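Local coordinates for Pre-mRNA-splicing factor SAD1 (Saccharomyces cerevisiae, PDB 4MSX), which promotes assembly of newly made U4 snRNA into the U4/U6 snRNP and is required for pre-mRNA splicing, despite being a catalytically inactive relative of the deubiquitinases, at residues A[197-201]-A[441-445]; A[220-224]-A[276-282]; A[263-268]-A[381-385]; A[270-275]-A[320-324]; A[289-293]-A[370-374]. One frame throughout, in Å; residues are numbered along the deposited sequence.

All five contacts lie in the ubiquitin-specific-protease domain, away from the zinc finger. Contact 1 is fully buried and almost purely apolar, setting helix 189-203 on strand 438-446. Contacts 2, 3 and 4 share helix 266-280. At its start, contact 3 is a surface salt bridge; in its middle, contact 4 joins a T-shaped aromatic pair to one side-chain hydrogen bond; near its end, contact 2 mixes ring packing with bridging waters. Contact 5 uses the next helix, 282-292, whose last carbonyls are taken up by an arginine and a backbone N-H. Contacts 4 and 5 touch through W321 and K293, and V198 of contact 1 packs on L270 and L273 of contact 4.

Contact 1: A[197-201]-A[441-445]; sequences SVLLL and ITQLY
In T442 a first torsion of -53° sets OG1 beside the backbone N and CG2 beside the carbonyl carbon, while L200 turns its CG next to its own backbone N, a rotation (chi1 -75°) that lays its isobutyl group against T442 and L444. L200 CD1 comes to 4.0 Å from T442 CB, with T442 CG2 only slightly farther. L444 CD1 serves both L200 CB and L200 CD2, each at 4.0 Å, and these two leucine side chains cross at about a right angle, one methyl of L444 resting on the flank of L200. L201 joins in through the end of its chain, its CD2 lying 4.4 Å from T442 CG2 and 4.5 Å from L444 CD2. T442 OG1 approaches S197 CB to 2.9 Å; this is tight for carbon and oxygen, and since S197 was modelled in two conformers the value is doubtful. The hydroxyl of S197 is bonded to Y194 O, one turn earlier in the helix, and no hydrogen bond crosses the interface. The result is plain helix-on-sheet packing, with the two short axes only 16° from parallel and 8.7 Å apart. In active ubiquitin-specific proteases the helix corresponding to 189-203 probably carries the catalytic cysteine. Strand 438-446 runs between strands 409-421 and 451-456, whose A415 and I455 extend the apolar layer, while V198 looks to helix 266-280.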
# COMPACT_ATOMS: atom_id res chain seq x y z
N SER A 197 3.14 -0.00 -4.28
CA SER A 197 2.59 1.31 -4.60
C SER A 197 1.12 1.36 -4.25
O SER A 197 0.67 2.37 -3.71
CB SER A 197 2.79 1.70 -6.09
OG SER A 197 2.07 0.86 -6.94
N VAL A 198 0.38 0.30 -4.53
CA VAL A 198 -1.04 0.31 -4.23
C VAL A 198 -1.30 0.35 -2.69
O VAL A 198 -2.18 1.08 -2.18
CB VAL A 198 -1.73 -0.94 -4.85
CG1 VAL A 198 -3.17 -1.10 -4.36
CG2 VAL A 198 -1.73 -0.81 -6.44
N LEU A 199 -0.53 -0.45 -1.93
CA LEU A 199 -0.72 -0.41 -0.48
C LEU A 199 -0.41 0.98 0.10
O LEU A 199 -1.08 1.43 1.05
CB LEU A 199 0.16 -1.46 0.21
CG LEU A 199 -0.30 -2.90 -0.10
CD1 LEU A 199 0.76 -3.88 0.43
CD2 LEU A 199 -1.70 -3.20 0.52
N LEU A 200 0.63 1.63 -0.41
CA LEU A 200 0.92 2.99 0.02
C LEU A 200 -0.24 3.96 -0.35
O LEU A 200 -0.67 4.80 0.48
CB LEU A 200 2.23 3.49 -0.63
CG LEU A 200 3.51 2.87 -0.02
CD1 LEU A 200 4.74 3.14 -0.91
CD2 LEU A 200 3.76 3.36 1.45
N LEU A 201 -0.76 3.83 -1.57
CA LEU A 201 -1.85 4.74 -2.00
C LEU A 201 -3.02 4.61 -1.07
O LEU A 201 -3.55 5.61 -0.54
CB LEU A 201 -2.38 4.42 -3.41
CG LEU A 201 -1.44 4.68 -4.57
CD1 LEU A 201 -2.18 4.62 -5.94
CD2 LEU A 201 -0.79 6.00 -4.40
N ILE A 441 7.53 3.13 -8.89
CA ILE A 441 7.94 3.81 -7.67
C ILE A 441 6.85 4.79 -7.27
O ILE A 441 6.00 5.18 -8.08
CB ILE A 441 9.28 4.52 -7.83
CG1 ILE A 441 9.13 5.66 -8.82
CG2 ILE A 441 10.39 3.51 -8.31
CD1 ILE A 441 10.41 6.45 -9.01
N THR A 442 6.83 5.15 -5.99
CA THR A 442 5.65 5.86 -5.46
C THR A 442 6.13 7.12 -4.80
O THR A 442 7.04 7.08 -3.98
CB THR A 442 4.91 4.97 -4.42
OG1 THR A 442 4.65 3.70 -5.03
CG2 THR A 442 3.56 5.60 -3.91
N GLN A 443 5.51 8.25 -5.15
CA GLN A 443 5.84 9.52 -4.51
C GLN A 443 4.63 9.95 -3.71
O GLN A 443 3.50 9.91 -4.22
CB GLN A 443 6.10 10.59 -5.59
CG GLN A 443 7.29 10.17 -6.44
CD GLN A 443 7.50 11.04 -7.68
OE1 GLN A 443 6.55 11.65 -8.21
NE2 GLN A 443 8.74 11.04 -8.19
N LEU A 444 4.85 10.36 -2.46
CA LEU A 444 3.73 10.68 -1.59
C LEU A 444 3.92 12.02 -0.93
O LEU A 444 5.03 12.33 -0.49
CB LEU A 444 3.63 9.64 -0.43
CG LEU A 444 3.41 8.20 -0.95
CD1 LEU A 444 3.48 7.19 0.23
CD2 LEU A 444 2.04 8.10 -1.63
N TYR A 445 2.82 12.72 -0.74
CA TYR A 445 2.91 14.11 -0.22
C TYR A 445 2.60 14.12 1.25
O TYR A 445 1.61 13.54 1.67
CB TYR A 445 1.90 15.01 -0.93
CG TYR A 445 2.09 16.50 -0.53
CD1 TYR A 445 3.26 17.18 -0.85
CD2 TYR A 445 1.10 17.17 0.17
CE1 TYR A 445 3.44 18.54 -0.48
CE2 TYR A 445 1.27 18.55 0.53
CZ TYR A 445 2.45 19.20 0.19
OH TYR A 445 2.64 20.50 0.54

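Contact 2: A[220-224]-A[276-282]; sequences QGEFI and KICSSSN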
# COMPACT_ATOMS: atom_id res chain seq x y z
N GLN A 220 -14.12 -10.00 10.07
CA GLN A 220 -14.40 -9.69 8.68
C GLN A 220 -13.63 -10.64 7.69
O GLN A 220 -13.53 -10.34 6.50
CB GLN A 220 -14.20 -8.15 8.37
CG GLN A 220 -15.01 -7.13 9.27
CD GLN A 220 -15.15 -5.66 8.69
OE1 GLN A 220 -15.33 -5.47 7.51
NE2 GLN A 220 -15.10 -4.66 9.56
N GLY A 221 -13.13 -11.79 8.16
CA GLY A 221 -12.43 -12.75 7.30
C GLY A 221 -10.91 -12.52 7.19
O GLY A 221 -10.43 -11.42 7.49
N GLU A 222 -10.17 -13.53 6.74
CA GLU A 222 -8.71 -13.50 6.70
C GLU A 222 -8.08 -12.38 5.76
O GLU A 222 -7.10 -11.72 6.13
CB GLU A 222 -8.18 -14.82 6.24
CG GLU A 222 -6.67 -14.84 6.22
CD GLU A 222 -6.06 -16.23 6.35
OE1 GLU A 222 -6.82 -17.24 6.35
OE2 GLU A 222 -4.81 -16.32 6.46
N PHE A 223 -8.65 -12.19 4.58
CA PHE A 223 -8.13 -11.13 3.66
C PHE A 223 -8.14 -9.75 4.38
O PHE A 223 -7.11 -9.03 4.42
CB PHE A 223 -8.98 -11.05 2.42
CG PHE A 223 -8.74 -9.78 1.64
CD1 PHE A 223 -7.55 -9.61 0.94
CD2 PHE A 223 -9.67 -8.75 1.67
CE1 PHE A 223 -7.29 -8.40 0.21
CE2 PHE A 223 -9.44 -7.54 0.96
CZ PHE A 223 -8.23 -7.37 0.23
N ILE A 224 -9.29 -9.37 4.96
CA ILE A 224 -9.44 -8.02 5.56
C ILE A 224 -8.55 -7.93 6.79
O ILE A 224 -7.88 -6.93 6.99
CB ILE A 224 -10.90 -7.64 5.94
CG1 ILE A 224 -11.74 -7.30 4.72
CG2 ILE A 224 -10.94 -6.34 6.78
CD1 ILE A 224 -11.31 -5.89 4.03
N LYS A 276 -11.98 -6.28 -3.98
CA LYS A 276 -11.93 -7.37 -3.01
C LYS A 276 -12.31 -6.81 -1.60
O LYS A 276 -12.92 -7.49 -0.77
CB LYS A 276 -10.55 -8.00 -2.99
CG LYS A 276 -10.37 -9.14 -1.98
CD LYS A 276 -11.16 -10.34 -2.48
CE LYS A 276 -11.11 -11.44 -1.47
NZ LYS A 276 -11.63 -12.71 -2.02
N ILE A 277 -11.88 -5.60 -1.33
CA ILE A 277 -12.21 -4.94 -0.05
C ILE A 277 -13.73 -4.78 0.03
O ILE A 277 -14.35 -5.14 1.06
CB ILE A 277 -11.55 -3.56 0.10
CG1 ILE A 277 -10.05 -3.73 0.28
CG2 ILE A 277 -12.18 -2.78 1.34
CD1 ILE A 277 -9.26 -2.44 0.09
N CYS A 278 -14.32 -4.31 -1.05
CA CYS A 278 -15.77 -4.06 -1.09
C CYS A 278 -16.61 -5.34 -0.93
O CYS A 278 -17.70 -5.30 -0.35
CB CYS A 278 -16.16 -3.36 -2.38
SG CYS A 278 -15.67 -1.60 -2.42
N SER A 279 -16.13 -6.46 -1.46
CA SER A 279 -16.88 -7.69 -1.38
C SER A 279 -16.62 -8.37 -0.04
O SER A 279 -17.30 -9.35 0.34
CB SER A 279 -16.47 -8.60 -2.56
OG SER A 279 -15.20 -9.14 -2.28
N SER A 280 -15.64 -7.88 0.70
CA SER A 280 -15.25 -8.51 1.97
C SER A 280 -15.70 -7.75 3.26
O SER A 280 -15.72 -8.34 4.32
CB SER A 280 -13.74 -8.65 2.05
OG SER A 280 -13.30 -9.44 0.95
N SER A 281 -15.97 -6.45 3.15
CA SER A 281 -16.22 -5.60 4.33
C SER A 281 -17.28 -4.59 4.00
O SER A 281 -17.06 -3.71 3.15
CB SER A 281 -14.95 -4.86 4.77
OG SER A 281 -15.26 -3.82 5.76
N ASN A 282 -18.43 -4.67 4.66
CA ASN A 282 -19.46 -3.66 4.36
C ASN A 282 -19.04 -2.28 4.81
O ASN A 282 -19.35 -1.29 4.13
CB ASN A 282 -20.82 -4.06 4.97
CG ASN A 282 -21.44 -5.24 4.25
OD1 ASN A 282 -21.39 -5.33 3.01
ND2 ASN A 282 -22.01 -6.17 5.01
O HOH W 1 -16.90 -8.33 6.99
O HOH W 2 -15.42 -11.07 4.79
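K276 lays its side chain over the ring of F223. Its CB rests 4.0 Å from F223 CZ, and CG sits over the ring centre, 3.5 Å from the F223 centroid, a CH-pi contact. A bend at chi2 (71°) then sends CD and CE onward, leaving NZ too far for more than a weak attraction to the ring; its firm partner is E257, in a salt bridge. I277 CG1 meets the same ring in its plane, at the edge. Next to F223, I224 CG1 packs 3.6 Å from CB of S280, one turn beyond K276. Beside this packing lies a polar group: S281 OG donates to Q220 OE1, although at 2.4 Å the separation is too short to trust, and Q220 was modelled in two conformers. Two waters donate to S280 O, one also to Q220 OE1 and the other also to Q220 O. The contact thus joins the start of helix 222-234 to the end of helix 266-280, with F249 and L253 of helix 247-256 also against F223, and S281 capping helix 282-292 through L284 N.

Contact 3: A[263-268]-A[381-385]; sequences PIDPRL and RFDRN
D265 OD2 and R384 NH2 form a salt bridge at 2.7 Å, in the conformer of R384 given here, one of two modelled. The carboxylate and guanidinium planes are only 14° apart, although the two side chains approach each other obliquely. The guanidinium is sandwiched: P263 CG stands 3.6 Å above the centre of one face, and F382 CD2, from its own loop, lies 4.0 Å from the plane over the other. L268 CD1 comes to the edge of the group, 4.3 Å from R384 NH2. The other carboxylate oxygen works inside its own segment. With CG held between the backbone N and the carbonyl carbon (chi1 61°), D265 turns OD1 back to the first turn of helix 266-280 and caps it. L268 N gives OD1 a nearly straight bond of 3.0 Å, and R267 N adds a weak one. One carboxylate therefore both caps a helix, from the N-cap position, and pairs with an arginine from a distant loop. Replacing D265 with alanine would probably leave R384 without its counter-charge and the first helical N-H groups without their cap. Around this surface contact, F382 meets H419 edge-to-face and reaches W440 of strand 438-446. D265 also packs on W440 and on F474 of strand 472-480, while P266 rests on Y194 and S197 of helix 189-203.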
# COMPACT_ATOMS: atom_id res chain seq x y z
N PRO A 263 -0.47 -9.85 -17.45
CA PRO A 263 0.43 -9.05 -16.60
C PRO A 263 -0.34 -8.37 -15.44
O PRO A 263 -1.57 -8.42 -15.38
CB PRO A 263 0.93 -7.93 -17.56
CG PRO A 263 -0.22 -7.74 -18.52
CD PRO A 263 -0.76 -9.20 -18.74
N ILE A 264 0.41 -7.76 -14.53
CA ILE A 264 -0.26 -6.96 -13.48
C ILE A 264 0.53 -5.68 -13.33
O ILE A 264 1.71 -5.64 -13.70
CB ILE A 264 -0.33 -7.80 -12.19
CG1 ILE A 264 -1.29 -7.09 -11.17
CG2 ILE A 264 1.09 -8.06 -11.62
CD1 ILE A 264 -1.55 -8.05 -9.96
N ASP A 265 -0.14 -4.60 -12.88
CA ASP A 265 0.54 -3.32 -12.71
C ASP A 265 -0.25 -2.58 -11.62
O ASP A 265 -1.21 -3.14 -11.09
CB ASP A 265 0.57 -2.53 -14.06
CG ASP A 265 -0.84 -2.21 -14.61
OD1 ASP A 265 -1.71 -1.87 -13.83
OD2 ASP A 265 -1.08 -2.28 -15.84
N PRO A 266 0.18 -1.37 -11.25
CA PRO A 266 -0.53 -0.74 -10.10
C PRO A 266 -2.01 -0.51 -10.33
O PRO A 266 -2.80 -0.58 -9.38
CB PRO A 266 0.21 0.59 -9.89
CG PRO A 266 1.68 0.23 -10.28
CD PRO A 266 1.48 -0.72 -11.53
N ARG A 267 -2.42 -0.24 -11.57
CA ARG A 267 -3.81 0.03 -11.82
C ARG A 267 -4.66 -1.26 -11.69
O ARG A 267 -5.71 -1.27 -11.02
CB ARG A 267 -3.99 0.58 -13.24
CG ARG A 267 -5.47 0.74 -13.56
CD ARG A 267 -5.69 1.30 -15.01
NE ARG A 267 -7.05 1.00 -15.38
CZ ARG A 267 -7.44 -0.16 -15.92
NH1 ARG A 267 -6.54 -1.07 -16.28
NH2 ARG A 267 -8.73 -0.34 -16.15
N LEU A 268 -4.22 -2.34 -12.35
CA LEU A 268 -4.97 -3.59 -12.29
C LEU A 268 -5.04 -4.08 -10.83
O LEU A 268 -6.04 -4.60 -10.39
CB LEU A 268 -4.24 -4.67 -13.13
CG LEU A 268 -4.36 -4.36 -14.64
CD1 LEU A 268 -3.46 -5.34 -15.49
CD2 LEU A 268 -5.83 -4.46 -15.05
N ARG A 381 -0.73 4.51 -20.63
CA ARG A 381 0.57 4.31 -21.28
C ARG A 381 0.66 3.07 -22.18
O ARG A 381 1.36 3.09 -23.22
CB ARG A 381 1.63 4.12 -20.19
CG ARG A 381 1.73 5.31 -19.19
CD ARG A 381 2.44 6.52 -19.85
NE ARG A 381 2.46 7.70 -18.96
CZ ARG A 381 2.94 8.89 -19.33
NH1 ARG A 381 3.40 9.08 -20.59
NH2 ARG A 381 2.94 9.88 -18.47
N PHE A 382 0.01 1.99 -21.77
CA PHE A 382 0.26 0.67 -22.38
C PHE A 382 -0.78 0.18 -23.33
O PHE A 382 -1.95 0.04 -22.99
CB PHE A 382 0.31 -0.40 -21.29
CG PHE A 382 1.43 -0.22 -20.34
CD1 PHE A 382 2.72 -0.06 -20.81
CD2 PHE A 382 1.21 -0.18 -18.97
CE1 PHE A 382 3.79 0.13 -19.96
CE2 PHE A 382 2.27 -0.00 -18.09
CZ PHE A 382 3.56 0.17 -18.59
N ASP A 383 -0.33 -0.22 -24.50
CA ASP A 383 -1.20 -0.94 -25.41
C ASP A 383 -0.81 -2.43 -25.25
O ASP A 383 0.11 -2.92 -25.90
CB ASP A 383 -1.05 -0.37 -26.84
CG ASP A 383 -1.77 -1.21 -27.90
OD1 ASP A 383 -2.63 -2.06 -27.56
OD2 ASP A 383 -1.47 -0.98 -29.09
N ARG A 384 -1.51 -3.13 -24.33
CA ARG A 384 -1.16 -4.52 -23.98
C ARG A 384 -1.47 -5.52 -25.08
O ARG A 384 -0.89 -6.61 -25.10
CB ARG A 384 -1.89 -4.98 -22.72
CG ARG A 384 -1.68 -4.08 -21.55
CD ARG A 384 -0.33 -4.25 -20.91
NE ARG A 384 -0.48 -4.18 -19.46
CZ ARG A 384 0.52 -4.18 -18.59
NH1 ARG A 384 1.78 -4.25 -19.02
NH2 ARG A 384 0.25 -4.15 -17.28
N ASN A 385 -2.40 -5.15 -25.97
CA ASN A 385 -2.69 -5.98 -27.15
C ASN A 385 -1.94 -5.53 -28.40
O ASN A 385 -2.53 -5.40 -29.47
CB ASN A 385 -4.19 -6.01 -27.43
CG ASN A 385 -4.94 -6.79 -26.39
OD1 ASN A 385 -4.49 -7.85 -25.91
ND2 ASN A 385 -6.08 -6.26 -26.00

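Contact 4: A[270-275]-A[320-324]; sequences LLWLFN and FWVLT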
# COMPACT_ATOMS: atom_id res chain seq x y z
N LEU A 270 -4.73 -2.20 -8.03
CA LEU A 270 -5.59 -1.28 -7.24
C LEU A 270 -7.06 -1.63 -7.45
O LEU A 270 -7.83 -1.71 -6.50
CB LEU A 270 -5.34 0.18 -7.68
CG LEU A 270 -6.23 1.16 -6.87
CD1 LEU A 270 -5.49 2.48 -6.65
CD2 LEU A 270 -7.54 1.37 -7.59
N LEU A 271 -7.47 -1.86 -8.70
CA LEU A 271 -8.87 -2.15 -9.01
C LEU A 271 -9.23 -3.50 -8.36
O LEU A 271 -10.31 -3.68 -7.80
CB LEU A 271 -9.11 -2.31 -10.53
CG LEU A 271 -8.97 -0.95 -11.29
CD1 LEU A 271 -9.13 -1.10 -12.79
CD2 LEU A 271 -10.02 0.05 -10.79
N TRP A 272 -8.35 -4.48 -8.52
CA TRP A 272 -8.63 -5.79 -7.89
C TRP A 272 -8.81 -5.61 -6.34
O TRP A 272 -9.71 -6.21 -5.71
CB TRP A 272 -7.45 -6.77 -8.15
CG TRP A 272 -7.72 -8.18 -7.69
CD1 TRP A 272 -8.21 -9.23 -8.46
CD2 TRP A 272 -7.46 -8.72 -6.39
NE1 TRP A 272 -8.29 -10.39 -7.67
CE2 TRP A 272 -7.83 -10.10 -6.41
CE3 TRP A 272 -6.95 -8.17 -5.19
CZ2 TRP A 272 -7.75 -10.92 -5.29
CZ3 TRP A 272 -6.85 -9.03 -4.05
CH2 TRP A 272 -7.25 -10.37 -4.14
N LEU A 273 -7.89 -4.87 -5.75
CA LEU A 273 -7.85 -4.75 -4.28
C LEU A 273 -9.10 -3.94 -3.81
O LEU A 273 -9.76 -4.32 -2.82
CB LEU A 273 -6.58 -4.02 -3.84
CG LEU A 273 -6.32 -4.17 -2.34
CD1 LEU A 273 -5.94 -5.65 -1.98
CD2 LEU A 273 -5.24 -3.19 -1.89
N PHE A 274 -9.45 -2.85 -4.50
CA PHE A 274 -10.70 -2.13 -4.12
C PHE A 274 -11.93 -3.03 -4.23
O PHE A 274 -12.81 -3.02 -3.35
CB PHE A 274 -10.98 -0.94 -5.02
CG PHE A 274 -10.26 0.31 -4.60
CD1 PHE A 274 -9.14 0.25 -3.80
CD2 PHE A 274 -10.72 1.55 -5.00
CE1 PHE A 274 -8.48 1.43 -3.39
CE2 PHE A 274 -10.07 2.72 -4.61
CZ PHE A 274 -8.96 2.65 -3.81
N ASN A 275 -12.01 -3.84 -5.30
CA ASN A 275 -13.16 -4.71 -5.43
C ASN A 275 -13.16 -5.80 -4.36
O ASN A 275 -14.22 -6.22 -3.88
CB ASN A 275 -13.29 -5.30 -6.85
CG ASN A 275 -13.64 -4.20 -7.92
OD1 ASN A 275 -14.37 -3.23 -7.64
ND2 ASN A 275 -13.08 -4.34 -9.12
N PHE A 320 -16.72 4.99 -11.38
CA PHE A 320 -15.34 4.55 -11.55
C PHE A 320 -14.60 4.64 -10.24
O PHE A 320 -14.87 5.51 -9.42
CB PHE A 320 -14.60 5.40 -12.61
CG PHE A 320 -14.51 6.88 -12.27
CD1 PHE A 320 -13.49 7.37 -11.44
CD2 PHE A 320 -15.42 7.80 -12.82
CE1 PHE A 320 -13.39 8.76 -11.14
CE2 PHE A 320 -15.33 9.19 -12.53
CZ PHE A 320 -14.32 9.66 -11.69
N TRP A 321 -13.62 3.76 -10.07
CA TRP A 321 -12.60 3.96 -9.04
C TRP A 321 -11.48 4.76 -9.63
O TRP A 321 -10.84 5.51 -8.94
CB TRP A 321 -11.95 2.60 -8.59
CG TRP A 321 -12.85 1.63 -7.97
CD1 TRP A 321 -13.11 0.34 -8.39
CD2 TRP A 321 -13.60 1.83 -6.77
NE1 TRP A 321 -13.97 -0.26 -7.48
CE2 TRP A 321 -14.30 0.65 -6.51
CE3 TRP A 321 -13.76 2.93 -5.90
CZ2 TRP A 321 -15.13 0.49 -5.37
CZ3 TRP A 321 -14.59 2.80 -4.82
CH2 TRP A 321 -15.26 1.58 -4.55
N VAL A 322 -11.13 4.47 -10.90
CA VAL A 322 -9.95 5.08 -11.47
C VAL A 322 -10.39 5.64 -12.83
O VAL A 322 -10.98 4.93 -13.62
CB VAL A 322 -8.81 4.03 -11.65
CG1 VAL A 322 -7.69 4.60 -12.53
CG2 VAL A 322 -8.27 3.57 -10.27
N LEU A 323 -10.10 6.90 -13.08
CA LEU A 323 -10.49 7.51 -14.35
C LEU A 323 -9.35 7.48 -15.33
O LEU A 323 -8.31 8.05 -15.06
CB LEU A 323 -10.88 8.98 -14.10
CG LEU A 323 -11.37 9.68 -15.38
CD1 LEU A 323 -12.65 9.06 -15.91
CD2 LEU A 323 -11.57 11.15 -15.07
N THR A 324 -9.53 6.79 -16.45
CA THR A 324 -8.45 6.65 -17.42
C THR A 324 -8.47 7.84 -18.34
O THR A 324 -9.50 8.18 -18.88
CB THR A 324 -8.56 5.35 -18.25
OG1 THR A 324 -8.26 4.24 -17.39
CG2 THR A 324 -7.53 5.36 -19.44
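F274 meets W321 in a T-shaped (edge-to-face) pair, where helix 266-280 packs against the turn leading into strand 323-325 of the ubiquitin-specific-protease fold. The F274 edge is directed at the indole face, with planes at 89° and the F274 centroid 5.0 Å from that of the six-membered ring of W321. F274 CD2 is the leading atom, 3.4 Å from W321 CD2. Over the same face, F274 CB stands above the five-membered ring, 4.0 Å from its centroid, as a CH-pi contact, so the residue covers both halves of the indole. Its first torsion (chi1 -84°) sets CG beside the backbone N and carries the ring edge onto the face that CB already covers. Apolar contacts flank the pair: L271 CD2 lies 3.9 Å from W321 CB and 4.0 Å from V322 CG2, and L270 CD2, from one of two modelled conformers, also reaches V322 CG2. Beyond these segments W321 packs on L288, N289 and C292 of helix 282-292 and is in cation-pi contact with K293. The single polar bond runs from W321 NE1 to N275 OD1, 3.0 Å long. With alanine in place of W321 the F274 edge is likely to lose its aromatic partner and N275 OD1 its donor, and a gap would probably open between the helices. In that bond N275 OD1 lies in the indole plane, while W321 NE1 sits above the plane of the amide carbonyl.

Contact 5: A[289-293]-A[370-374]; sequences NHSCK and RLPQF
The guanidinium of R370 presents its edge, not a face, to the end of helix 282-292: H290 O and K293 O both lie in its plane. NH1 and NH2 grip H290 O end-on, each at 3.0 Å; NH2 meets a lone pair of H290 O in the carbonyl plane, whereas NH1 comes from above that plane. NH1 also donates to K293 O, at 2.8 Å. The imidazole of H290 stands at 64° to the guanidinium, with a water over one of its faces, towards the rim. S291 O lies near the edge of the F374 ring, and C292 SG approaches the ring obliquely and lies 4.2 Å from F374 CB. R370 reaches this far because its chain runs extended, with CG anti to the backbone N (chi1 -176°). The water also donates to H290 O and accepts from Q373 N, so three donors hold this carbonyl, and the positive arginine probably offsets the partial negative charge of the helix end. S291 O takes F374 N at 2.9 Å, while P372 CB packs against it at 3.5 Å. Within segment 289-293, K293 NZ donates to N289 OD1. The joint ties helix 282-292 to the link between strands 365-370 and 374-379, with V477 and E479 of strand 472-480 and P207 of helix 206-214 touching F374.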
# COMPACT_ATOMS: atom_id res chain seq x y z
N ASN A 289 -16.75 3.55 -1.35
CA ASN A 289 -17.80 4.13 -2.21
C ASN A 289 -18.01 5.62 -1.97
O ASN A 289 -18.13 6.39 -2.92
CB ASN A 289 -19.11 3.32 -2.13
CG ASN A 289 -19.06 2.08 -3.03
OD1 ASN A 289 -19.38 2.16 -4.20
ND2 ASN A 289 -18.60 0.96 -2.50
N HIS A 290 -18.00 6.07 -0.73
CA HIS A 290 -18.24 7.46 -0.51
C HIS A 290 -17.03 8.30 -0.88
O HIS A 290 -17.15 9.39 -1.47
CB HIS A 290 -18.57 7.77 0.98
CG HIS A 290 -18.62 9.23 1.24
ND1 HIS A 290 -19.66 10.03 0.81
CD2 HIS A 290 -17.72 10.06 1.82
CE1 HIS A 290 -19.42 11.28 1.14
NE2 HIS A 290 -18.25 11.33 1.75
N SER A 291 -15.84 7.82 -0.54
CA SER A 291 -14.68 8.70 -0.66
C SER A 291 -13.95 8.66 -2.02
O SER A 291 -13.27 9.62 -2.38
CB SER A 291 -13.66 8.34 0.42
OG SER A 291 -14.22 8.58 1.70
N CYS A 292 -14.06 7.53 -2.73
CA CYS A 292 -13.18 7.26 -3.89
C CYS A 292 -13.93 7.09 -5.20
O CYS A 292 -13.32 7.08 -6.29
CB CYS A 292 -12.35 5.97 -3.62
SG CYS A 292 -11.26 6.23 -2.25
N LYS A 293 -15.24 6.88 -5.13
CA LYS A 293 -15.96 6.46 -6.32
C LYS A 293 -16.56 7.65 -7.06
O LYS A 293 -17.36 8.42 -6.52
CB LYS A 293 -17.01 5.41 -5.99
CG LYS A 293 -17.84 4.99 -7.22
CD LYS A 293 -18.72 3.77 -6.94
CE LYS A 293 -17.92 2.46 -7.01
NZ LYS A 293 -18.74 1.24 -6.68
N ARG A 370 -20.12 12.92 -10.41
CA ARG A 370 -19.76 12.81 -8.99
C ARG A 370 -18.27 12.96 -8.87
O ARG A 370 -17.48 12.18 -9.45
CB ARG A 370 -20.24 11.51 -8.35
CG ARG A 370 -19.92 11.47 -6.79
CD ARG A 370 -20.44 10.19 -6.14
NE ARG A 370 -20.54 10.40 -4.69
CZ ARG A 370 -19.60 10.09 -3.80
NH1 ARG A 370 -18.48 9.48 -4.19
NH2 ARG A 370 -19.81 10.37 -2.51
N LEU A 371 -17.87 13.98 -8.15
CA LEU A 371 -16.47 14.25 -7.95
C LEU A 371 -16.14 13.78 -6.53
O LEU A 371 -16.66 14.33 -5.57
CB LEU A 371 -16.15 15.73 -8.14
CG LEU A 371 -16.06 16.16 -9.61
CD1 LEU A 371 -15.97 17.66 -9.73
CD2 LEU A 371 -14.87 15.52 -10.27
N PRO A 372 -15.33 12.72 -6.40
CA PRO A 372 -15.07 12.14 -5.08
C PRO A 372 -14.07 12.94 -4.28
O PRO A 372 -13.34 13.73 -4.86
CB PRO A 372 -14.47 10.73 -5.42
CG PRO A 372 -13.84 10.89 -6.78
CD PRO A 372 -14.70 11.98 -7.51
N GLN A 373 -14.00 12.71 -2.96
CA GLN A 373 -12.95 13.31 -2.16
C GLN A 373 -11.56 12.91 -2.74
O GLN A 373 -10.62 13.71 -2.73
CB GLN A 373 -13.03 12.80 -0.70
CG GLN A 373 -11.98 13.42 0.17
CD GLN A 373 -12.33 14.90 0.47
OE1 GLN A 373 -13.42 15.40 0.10
NE2 GLN A 373 -11.40 15.62 1.10
N PHE A 374 -11.41 11.65 -3.18
CA PHE A 374 -10.13 11.20 -3.79
C PHE A 374 -10.40 10.80 -5.22
O PHE A 374 -11.12 9.83 -5.46
CB PHE A 374 -9.54 10.00 -3.00
CG PHE A 374 -9.20 10.34 -1.61
CD1 PHE A 374 -8.01 10.97 -1.32
CD2 PHE A 374 -10.14 10.13 -0.58
CE1 PHE A 374 -7.69 11.31 0.02
CE2 PHE A 374 -9.86 10.50 0.75
CZ PHE A 374 -8.64 11.10 1.05
O HOH W 3 -16.33 12.00 -1.52